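Local coordinates for protein lectin (Cicer arietinum, PDB 4YEH) that binds metal ions, seen here with magnesium, in the central channel of a hemopexin-fold beta-propeller and may take part in metal ion transport, at residues G1-A6 with M170-A175; C63-E68 with K127-F132. All coordinates share one frame; numbering follows the deposited sequence.

Interaction 1: G1-A6 with M170-A175. With MG (magnesium ion), chain C.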
ATOM      1  N   GLY A   1     -19.513   9.915   5.045  1.00 32.12           N
ATOM      2  CA  GLY A   1     -18.195  10.375   5.569  1.00 29.86           C
ATOM      3  C   GLY A   1     -18.159  10.589   7.086  1.00 32.06           C
ATOM      4  O   GLY A   1     -18.201  11.739   7.571  1.00 35.09           O
ATOM      5  N   TYR A   2     -18.075   9.505   7.857  1.00 29.14           N
ATOM      6  CA  TYR A   2     -17.943   9.647   9.310  1.00 29.42           C
ATOM      7  C   TYR A   2     -16.550   9.218   9.806  1.00 28.85           C
ATOM      8  O   TYR A   2     -15.621   9.048   8.995  1.00 23.40           O
ATOM      9  CB  TYR A   2     -19.022   8.867  10.034  1.00 28.03           C
ATOM     10  CG  TYR A   2     -20.377   9.389   9.680  1.00 29.74           C
ATOM     11  CD1 TYR A   2     -20.991   8.996   8.505  1.00 29.79           C
ATOM     12  CD2 TYR A   2     -21.036  10.338  10.501  1.00 30.19           C
ATOM     13  CE1 TYR A   2     -22.237   9.471   8.178  1.00 28.83           C
ATOM     14  CE2 TYR A   2     -22.271  10.829  10.159  1.00 27.41           C
ATOM     15  CZ  TYR A   2     -22.854  10.383   9.002  1.00 26.79           C
ATOM     16  OH  TYR A   2     -24.076  10.829   8.653  1.00 26.83           O
ATOM     17  N   ILE A   3     -16.434   9.070  11.133  1.00 25.82           N
ATOM     18  CA  ILE A   3     -15.191   8.679  11.788  1.00 24.01           C
ATOM     19  C   ILE A   3     -14.762   7.261  11.382  1.00 22.94           C
ATOM     20  O   ILE A   3     -15.542   6.317  11.395  1.00 23.50           O
ATOM     21  CB  ILE A   3     -15.300   8.854  13.305  1.00 23.68           C
ATOM     22  CG1 ILE A   3     -15.842  10.260  13.600  1.00 23.29           C
ATOM     23  CG2 ILE A   3     -13.940   8.714  13.953  1.00 23.66           C
ATOM     24  CD1 ILE A   3     -16.637  10.373  14.868  1.00 22.96           C
ATOM     25  N   ASN A   4     -13.503   7.148  11.014  1.00 22.09           N
ATOM     26  CA  ASN A   4     -12.976   5.963  10.424  1.00 22.66           C
ATOM     27  C   ASN A   4     -11.890   5.351  11.310  1.00 23.43           C
ATOM     28  O   ASN A   4     -11.673   4.143  11.296  1.00 23.91           O
ATOM     29  CB  ASN A   4     -12.416   6.281   9.042  1.00 21.89           C
ATOM     30  CG  ASN A   4     -12.517   5.091   8.111  1.00 21.88           C
ATOM     31  OD1 ASN A   4     -12.990   4.054   8.547  1.00 21.62           O
ATOM     32  ND2 ASN A   4     -12.066   5.220   6.837  1.00 18.74           N
ATOM     33  N   ALA A   5     -11.237   6.193  12.110  1.00 22.28           N
ATOM     34  CA  ALA A   5     -10.107   5.745  12.896  1.00 21.51           C
ATOM     35  C   ALA A   5      -9.819   6.783  13.937  1.00 23.05           C
ATOM     36  O   ALA A   5      -9.839   8.009  13.660  1.00 23.15           O
ATOM     37  CB  ALA A   5      -8.892   5.546  12.028  1.00 21.46           C
ATOM     38  N   ALA A   6      -9.562   6.286  15.143  1.00 22.19           N
ATOM     39  CA  ALA A   6      -9.087   7.100  16.236  1.00 19.68           C
ATOM     40  C   ALA A   6      -8.118   6.329  17.096  1.00 19.20           C
ATOM     41  O   ALA A   6      -8.060   5.096  17.071  1.00 16.37           O
ATOM     42  CB  ALA A   6     -10.231   7.632  17.050  1.00 20.19           C
ATOM     43  N   MET A 170     -17.939  -2.064  14.130  1.00 22.96           N
ATOM     44  CA  MET A 170     -17.572  -0.705  14.472  1.00 22.81           C
ATOM     45  C   MET A 170     -16.617  -0.112  13.477  1.00 20.87           C
ATOM     46  O   MET A 170     -15.632  -0.763  13.106  1.00 20.84           O
ATOM     47  CB  MET A 170     -16.969  -0.632  15.845  1.00 24.04           C
ATOM     48  CG  MET A 170     -17.995  -1.027  16.846  1.00 27.66           C
ATOM     49  SD  MET A 170     -17.319  -2.155  18.042  1.00 38.52           S
ATOM     50  CE  MET A 170     -18.807  -3.051  18.485  1.00 32.72           C
ATOM     51  N   ASP A 171     -16.921   1.136  13.116  1.00 17.71           N
ATOM     52  CA  ASP A 171     -16.283   1.911  12.098  1.00 16.33           C
ATOM     53  C   ASP A 171     -14.994   2.569  12.634  1.00 15.40           C
ATOM     54  O   ASP A 171     -13.998   2.785  11.911  1.00 14.34           O
ATOM     55  CB  ASP A 171     -17.293   3.012  11.666  1.00 17.02           C
ATOM     56  CG  ASP A 171     -18.271   2.583  10.511  1.00 18.72           C
ATOM     57  OD1 ASP A 171     -19.040   3.488  10.021  1.00 18.93           O
ATOM     58  OD2 ASP A 171     -18.247   1.404  10.038  1.00 17.60           O
ATOM     59  N   SER A 172     -15.043   2.929  13.900  1.00 14.55           N
ATOM     60  CA  SER A 172     -13.956   3.647  14.539  1.00 15.45           C
ATOM     61  C   SER A 172     -14.017   3.437  16.062  1.00 14.84           C
ATOM     62  O   SER A 172     -15.077   3.144  16.575  1.00 15.37           O
ATOM     63  CB  SER A 172     -14.020   5.108  14.148  1.00 16.37           C
ATOM     64  OG  SER A 172     -13.387   5.984  15.097  1.00 20.51           O
ATOM     65  N   ALA A 173     -12.884   3.512  16.764  1.00 15.09           N
ATOM     66  CA  ALA A 173     -12.861   3.447  18.257  1.00 15.67           C
ATOM     67  C   ALA A 173     -11.665   4.144  18.861  1.00 15.73           C
ATOM     68  O   ALA A 173     -10.670   4.313  18.205  1.00 16.64           O
ATOM     69  CB  ALA A 173     -12.886   2.017  18.768  1.00 14.87           C
ATOM     70  N   PHE A 174     -11.806   4.586  20.108  1.00 16.24           N
ATOM     71  CA  PHE A 174     -10.666   4.960  20.916  1.00 16.10           C
ATOM     72  C   PHE A 174     -10.958   4.797  22.450  1.00 16.50           C
ATOM     73  O   PHE A 174     -12.110   4.845  22.863  1.00 17.64           O
ATOM     74  CB  PHE A 174     -10.094   6.323  20.458  1.00 15.67           C
ATOM     75  CG  PHE A 174     -10.866   7.542  20.944  1.00 17.22           C
ATOM     76  CD1 PHE A 174     -11.989   8.007  20.262  1.00 16.71           C
ATOM     77  CD2 PHE A 174     -10.430   8.262  22.064  1.00 17.92           C
ATOM     78  CE1 PHE A 174     -12.682   9.121  20.720  1.00 16.72           C
ATOM     79  CE2 PHE A 174     -11.122   9.375  22.526  1.00 17.19           C
ATOM     80  CZ  PHE A 174     -12.245   9.814  21.837  1.00 16.74           C
ATOM     81  N   ALA A 175      -9.937   4.505  23.260  1.00 16.79           N
ATOM     82  CA  ALA A 175     -10.067   4.486  24.736  1.00 17.02           C
ATOM     83  C   ALA A 175     -10.025   5.899  25.311  1.00 17.41           C
ATOM     84  O   ALA A 175      -9.327   6.774  24.778  1.00 15.18           O
ATOM     85  CB  ALA A 175      -8.963   3.634  25.389  1.00 17.13           C
TER
HETATM   86 MG    MG C 301     -12.496   1.961  10.002  1.00 12.85          MG
HETATM   87  O   HOH W   1      -9.833   3.241  15.642  1.00  8.42           O
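The central channel of the four-bladed beta-propeller, the hemopexin fold, is lined by the inner strands of its blades, and here the first and last of these meet through Asn4 and Asp171 at a magnesium ion. The ion is held by one side-chain oxygen, Asn4 OD1 at 2.6 Å, and by the main-chain Asp171 O, with Asp62 O and Asp118 O also binding it. Asn4 CB points away from strand 172-175, yet its CG lies anti to the backbone N (chi1 -150°), which swings the amide oxygen back to the metal. Asn4 O and Asp171 O stand 2.8 Å apart, two acceptors that would repel one another; Asn4 O lies 2.7 Å from the magnesium, whose charge may ease that closeness. Each strand carries a classic beta bulge at this level: Asn4 and Ala5 both face Phe18, and Asp171 and Ser172 both face Phe185.

Further along, the strands run at 32° to each other in roughly the same direction, without direct hydrogen bonds between them. Ser172 turns its side chain into the gap: CB lies over the Ile3-Asn4 backbone, and Ser172 OG is modelled 3.0 Å from the methyl Ile3 CG2, a distance too short to be taken literally. Beyond it, Ala6 CB rests 3.7 Å from Phe174 CB and approaches the ring obliquely, while Tyr28 meets the same ring edge-to-face. A water bridges the two backbones by accepting from both strands, 3.1 Å from Ala6 N and 3.3 Å from Ala173 N.

Interaction 2: C63-E68 with K127-F132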
ATOM      1  N   CYS A  63      -8.046   2.646  10.549  1.00 11.81           N
ATOM      2  CA  CYS A  63      -7.977   2.074  11.880  1.00 11.75           C
ATOM      3  C   CYS A  63      -6.655   2.547  12.524  1.00 13.18           C
ATOM      4  O   CYS A  63      -5.585   2.596  11.852  1.00 13.57           O
ATOM      5  CB  CYS A  63      -8.002   0.564  11.764  1.00 11.03           C
ATOM      6  SG  CYS A  63      -8.055  -0.334  13.314  1.00 11.43           S
ATOM      7  N   SER A  64      -6.714   2.876  13.806  1.00 13.49           N
ATOM      8  CA  SER A  64      -5.520   3.129  14.585  1.00 14.00           C
ATOM      9  C   SER A  64      -5.685   2.832  16.138  1.00 13.77           C
ATOM     10  O   SER A  64      -6.776   2.610  16.614  1.00 13.95           O
ATOM     11  CB  SER A  64      -5.005   4.559  14.303  1.00 15.19           C
ATOM     12  OG  SER A  64      -6.055   5.528  14.461  1.00 18.18           O
ATOM     13  N   PHE A  65      -4.582   2.780  16.883  1.00 13.52           N
ATOM     14  CA  PHE A  65      -4.635   2.645  18.316  1.00 13.48           C
ATOM     15  C   PHE A  65      -3.424   3.193  19.064  1.00 14.21           C
ATOM     16  O   PHE A  65      -2.277   3.254  18.571  1.00 14.44           O
ATOM     17  CB  PHE A  65      -5.038   1.224  18.763  1.00 13.15           C
ATOM     18  CG  PHE A  65      -4.121   0.131  18.270  1.00 13.10           C
ATOM     19  CD1 PHE A  65      -3.129  -0.357  19.092  1.00 13.50           C
ATOM     20  CD2 PHE A  65      -4.287  -0.422  17.032  1.00 12.50           C
ATOM     21  CE1 PHE A  65      -2.283  -1.324  18.671  1.00 13.27           C
ATOM     22  CE2 PHE A  65      -3.477  -1.429  16.621  1.00 12.82           C
ATOM     23  CZ  PHE A  65      -2.464  -1.876  17.446  1.00 12.75           C
ATOM     24  N   ASP A  66      -3.693   3.651  20.274  1.00 16.37           N
ATOM     25  CA  ASP A  66      -2.613   4.149  21.128  1.00 17.16           C
ATOM     26  C   ASP A  66      -1.816   2.909  21.554  1.00 16.12           C
ATOM     27  O   ASP A  66      -2.406   1.823  21.739  1.00 14.33           O
ATOM     28  CB  ASP A  66      -3.170   4.869  22.361  1.00 18.41           C
ATOM     29  CG  ASP A  66      -2.038   5.485  23.231  1.00 21.90           C
ATOM     30  OD1 ASP A  66      -1.266   6.364  22.705  1.00 23.41           O
ATOM     31  OD2 ASP A  66      -1.947   5.127  24.453  1.00 20.84           O
ATOM     32  N   THR A  67      -0.505   3.038  21.727  1.00 14.42           N
ATOM     33  CA  THR A  67       0.281   1.939  22.287  1.00 15.22           C
ATOM     34  C   THR A  67       0.824   2.366  23.642  1.00 15.34           C
ATOM     35  O   THR A  67       0.155   2.228  24.667  1.00 13.84           O
ATOM     36  CB  THR A  67       1.455   1.556  21.370  1.00 15.61           C
ATOM     37  OG1 THR A  67       2.196   2.731  21.019  1.00 15.16           O
ATOM     38  CG2 THR A  67       0.944   0.887  20.102  1.00 14.55           C
ATOM     39  N   GLU A  68       2.034   2.909  23.629  1.00 14.63           N
ATOM     40  CA  GLU A  68       2.552   3.734  24.727  1.00 16.40           C
ATOM     41  C   GLU A  68       3.385   4.902  24.245  1.00 15.55           C
ATOM     42  O   GLU A  68       3.712   5.007  23.050  1.00 14.32           O
ATOM     43  CB  GLU A  68       3.326   2.911  25.779  1.00 20.42           C
ATOM     44  CG  GLU A  68       2.392   2.235  26.801  1.00 23.71           C
ATOM     45  CD  GLU A  68       2.455   2.864  28.226  1.00 30.11           C
ATOM     46  OE1 GLU A  68       1.372   3.026  28.858  1.00 29.41           O
ATOM     47  OE2 GLU A  68       3.587   3.163  28.753  1.00 30.90           O
ATOM     48  N   LYS A 127       0.130  -4.124  27.878  1.00 16.61           N
ATOM     49  CA  LYS A 127       0.336  -3.815  26.439  1.00 16.31           C
ATOM     50  C   LYS A 127      -0.745  -4.433  25.579  1.00 15.97           C
ATOM     51  O   LYS A 127      -0.529  -4.944  24.551  1.00 15.23           O
ATOM     52  CB  LYS A 127       1.693  -4.289  25.918  1.00 16.29           C
ATOM     53  CG  LYS A 127       2.914  -3.487  26.249  1.00 19.71           C
ATOM     54  CD  LYS A 127       2.625  -2.220  27.026  1.00 23.99           C
ATOM     55  CE  LYS A 127       3.857  -1.525  27.564  1.00 25.75           C
ATOM     56  NZ  LYS A 127       3.516  -0.670  28.712  1.00 24.61           N
ATOM     57  N   GLU A 128      -1.934  -4.419  26.069  1.00 15.55           N
ATOM     58  CA  GLU A 128      -2.967  -5.147  25.375  1.00 15.84           C
ATOM     59  C   GLU A 128      -3.808  -4.165  24.578  1.00 15.63           C
ATOM     60  O   GLU A 128      -4.052  -3.005  25.016  1.00 14.67           O
ATOM     61  CB  GLU A 128      -3.863  -5.930  26.350  1.00 15.83           C
ATOM     62  CG  GLU A 128      -3.148  -7.099  27.009  1.00 17.56           C
ATOM     63  CD  GLU A 128      -4.051  -8.060  27.832  1.00 20.18           C
ATOM     64  OE1 GLU A 128      -5.327  -8.042  27.770  1.00 17.29           O
ATOM     65  OE2 GLU A 128      -3.434  -8.833  28.621  1.00 22.13           O
ATOM     66  N   VAL A 129      -4.250  -4.658  23.420  1.00 14.50           N
ATOM     67  CA  VAL A 129      -5.129  -3.923  22.512  1.00 14.84           C
ATOM     68  C   VAL A 129      -6.293  -4.763  22.032  1.00 14.56           C
ATOM     69  O   VAL A 129      -6.137  -5.987  21.818  1.00 17.98           O
ATOM     70  CB  VAL A 129      -4.332  -3.353  21.341  1.00 14.00           C
ATOM     71  CG1 VAL A 129      -5.200  -2.443  20.499  1.00 14.21           C
ATOM     72  CG2 VAL A 129      -3.183  -2.558  21.897  1.00 12.97           C
ATOM     73  N   TYR A 130      -7.465  -4.148  21.955  1.00 13.26           N
ATOM     74  CA  TYR A 130      -8.669  -4.769  21.314  1.00 12.83           C
ATOM     75  C   TYR A 130      -8.918  -4.258  19.873  1.00 12.24           C
ATOM     76  O   TYR A 130      -8.883  -3.064  19.611  1.00 11.91           O
ATOM     77  CB  TYR A 130      -9.962  -4.581  22.150  1.00 12.89           C
ATOM     78  CG  TYR A 130      -9.927  -5.187  23.540  1.00 13.56           C
ATOM     79  CD1 TYR A 130     -10.486  -6.413  23.783  1.00 14.28           C
ATOM     80  CD2 TYR A 130      -9.352  -4.505  24.613  1.00 14.42           C
ATOM     81  CE1 TYR A 130     -10.470  -6.972  25.047  1.00 15.38           C
ATOM     82  CE2 TYR A 130      -9.312  -5.043  25.885  1.00 15.34           C
ATOM     83  CZ  TYR A 130      -9.852  -6.279  26.108  1.00 16.24           C
ATOM     84  OH  TYR A 130      -9.797  -6.789  27.401  1.00 16.65           O
ATOM     85  N   LEU A 131      -9.210  -5.169  18.954  1.00 12.37           N
ATOM     86  CA  LEU A 131      -9.412  -4.820  17.572  1.00 12.31           C
ATOM     87  C   LEU A 131     -10.693  -5.433  16.995  1.00 12.49           C
ATOM     88  O   LEU A 131     -11.031  -6.539  17.295  1.00 12.89           O
ATOM     89  CB  LEU A 131      -8.190  -5.205  16.706  1.00 11.83           C
ATOM     90  CG  LEU A 131      -6.846  -4.747  17.246  1.00 12.57           C
ATOM     91  CD1 LEU A 131      -6.166  -5.802  18.114  1.00 12.12           C
ATOM     92  CD2 LEU A 131      -5.980  -4.399  16.028  1.00 14.04           C
ATOM     93  N   PHE A 132     -11.353  -4.710  16.096  1.00 13.17           N
ATOM     94  CA  PHE A 132     -12.606  -5.129  15.511  1.00 13.20           C
ATOM     95  C   PHE A 132     -12.553  -5.102  13.994  1.00 13.54           C
ATOM     96  O   PHE A 132     -12.087  -4.109  13.349  1.00 13.69           O
ATOM     97  CB  PHE A 132     -13.683  -4.210  16.002  1.00 13.92           C
ATOM     98  CG  PHE A 132     -13.633  -3.995  17.477  1.00 14.14           C
ATOM     99  CD1 PHE A 132     -14.243  -4.893  18.311  1.00 14.57           C
ATOM    100  CD2 PHE A 132     -12.974  -2.925  18.027  1.00 15.04           C
ATOM    101  CE1 PHE A 132     -14.221  -4.732  19.670  1.00 14.84           C
ATOM    102  CE2 PHE A 132     -12.954  -2.745  19.394  1.00 15.87           C
ATOM    103  CZ  PHE A 132     -13.578  -3.659  20.222  1.00 14.89           C
TER
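Phe65 and Val129 meet because of how each is turned about its first torsion: the phenyl CG of Phe65 sits between its own backbone N and carbonyl carbon (chi1 59°), while Val129 sets CG1 opposite its backbone N (chi1 -173°). The valine thereby lays one methyl over a face of the ring. This is a CH-pi contact, with Val129 CG1 3.6 Å from the centroid of the Phe65 ring and 25° off its normal. The methyl is displaced toward the rim, so that its shortest approach, a tight one, is to Phe65 CD1 at 3.3 Å. The second branch also takes part, Val129 CG2 lying 3.6 Å from Phe65 CE1. On the other side of the ring's axis, Leu131 CD2 comes obliquely to Phe65 CE2 at 3.9 Å. Alternate residues of strand 128-132 thus present aliphatic groups to a single aromatic side chain.

At the solvent-accessible end the contact turns polar. The bent chains of Glu68 and Lys127 cross at about a right angle, and Glu68 OE2 forms a long salt bridge of 3.8 Å to Lys127 NZ; the ammonium Lys127 NZ is slightly nearer the aliphatic Glu68 CG, at 3.7 Å.

The arrangement is face-to-face packing of neighbouring propeller blades, not sheet pairing: the strand axes run nearly antiparallel but stay 8.6 Å apart. Phe65 belongs to the inner strand of its blade and also meets Phe73 on strand 71-76, whereas Val129 and Leu131 lie on the second strand of the next, and Ala120 of inner strand 119-122 touches both Phe65 and Leu131.

How the interactions relate
Interactions 1 and 2 illustrate how a propeller is built from repeated blade-to-blade contacts. Their centres are about 12 Å apart, both within about 7 Å of the centre of the chain. The segments follow one another as 1-6, 63-68, 127-132 and 170-175, one from each four-stranded blade or its equivalent, so interaction 2 joins the two middle blades while interaction 1 brings the first and last together and closes the ring. They also touch: Ala5 CB packs on Cys63 N at 3.4 Å, and Met170 SD lies 4.1 Å from Phe132 CD1. Interaction 1 forms part of the metal site, whereas interaction 2 packs apolar side chains between the second and third blades, the side chain of Leu131 being about 11 Å from the magnesium.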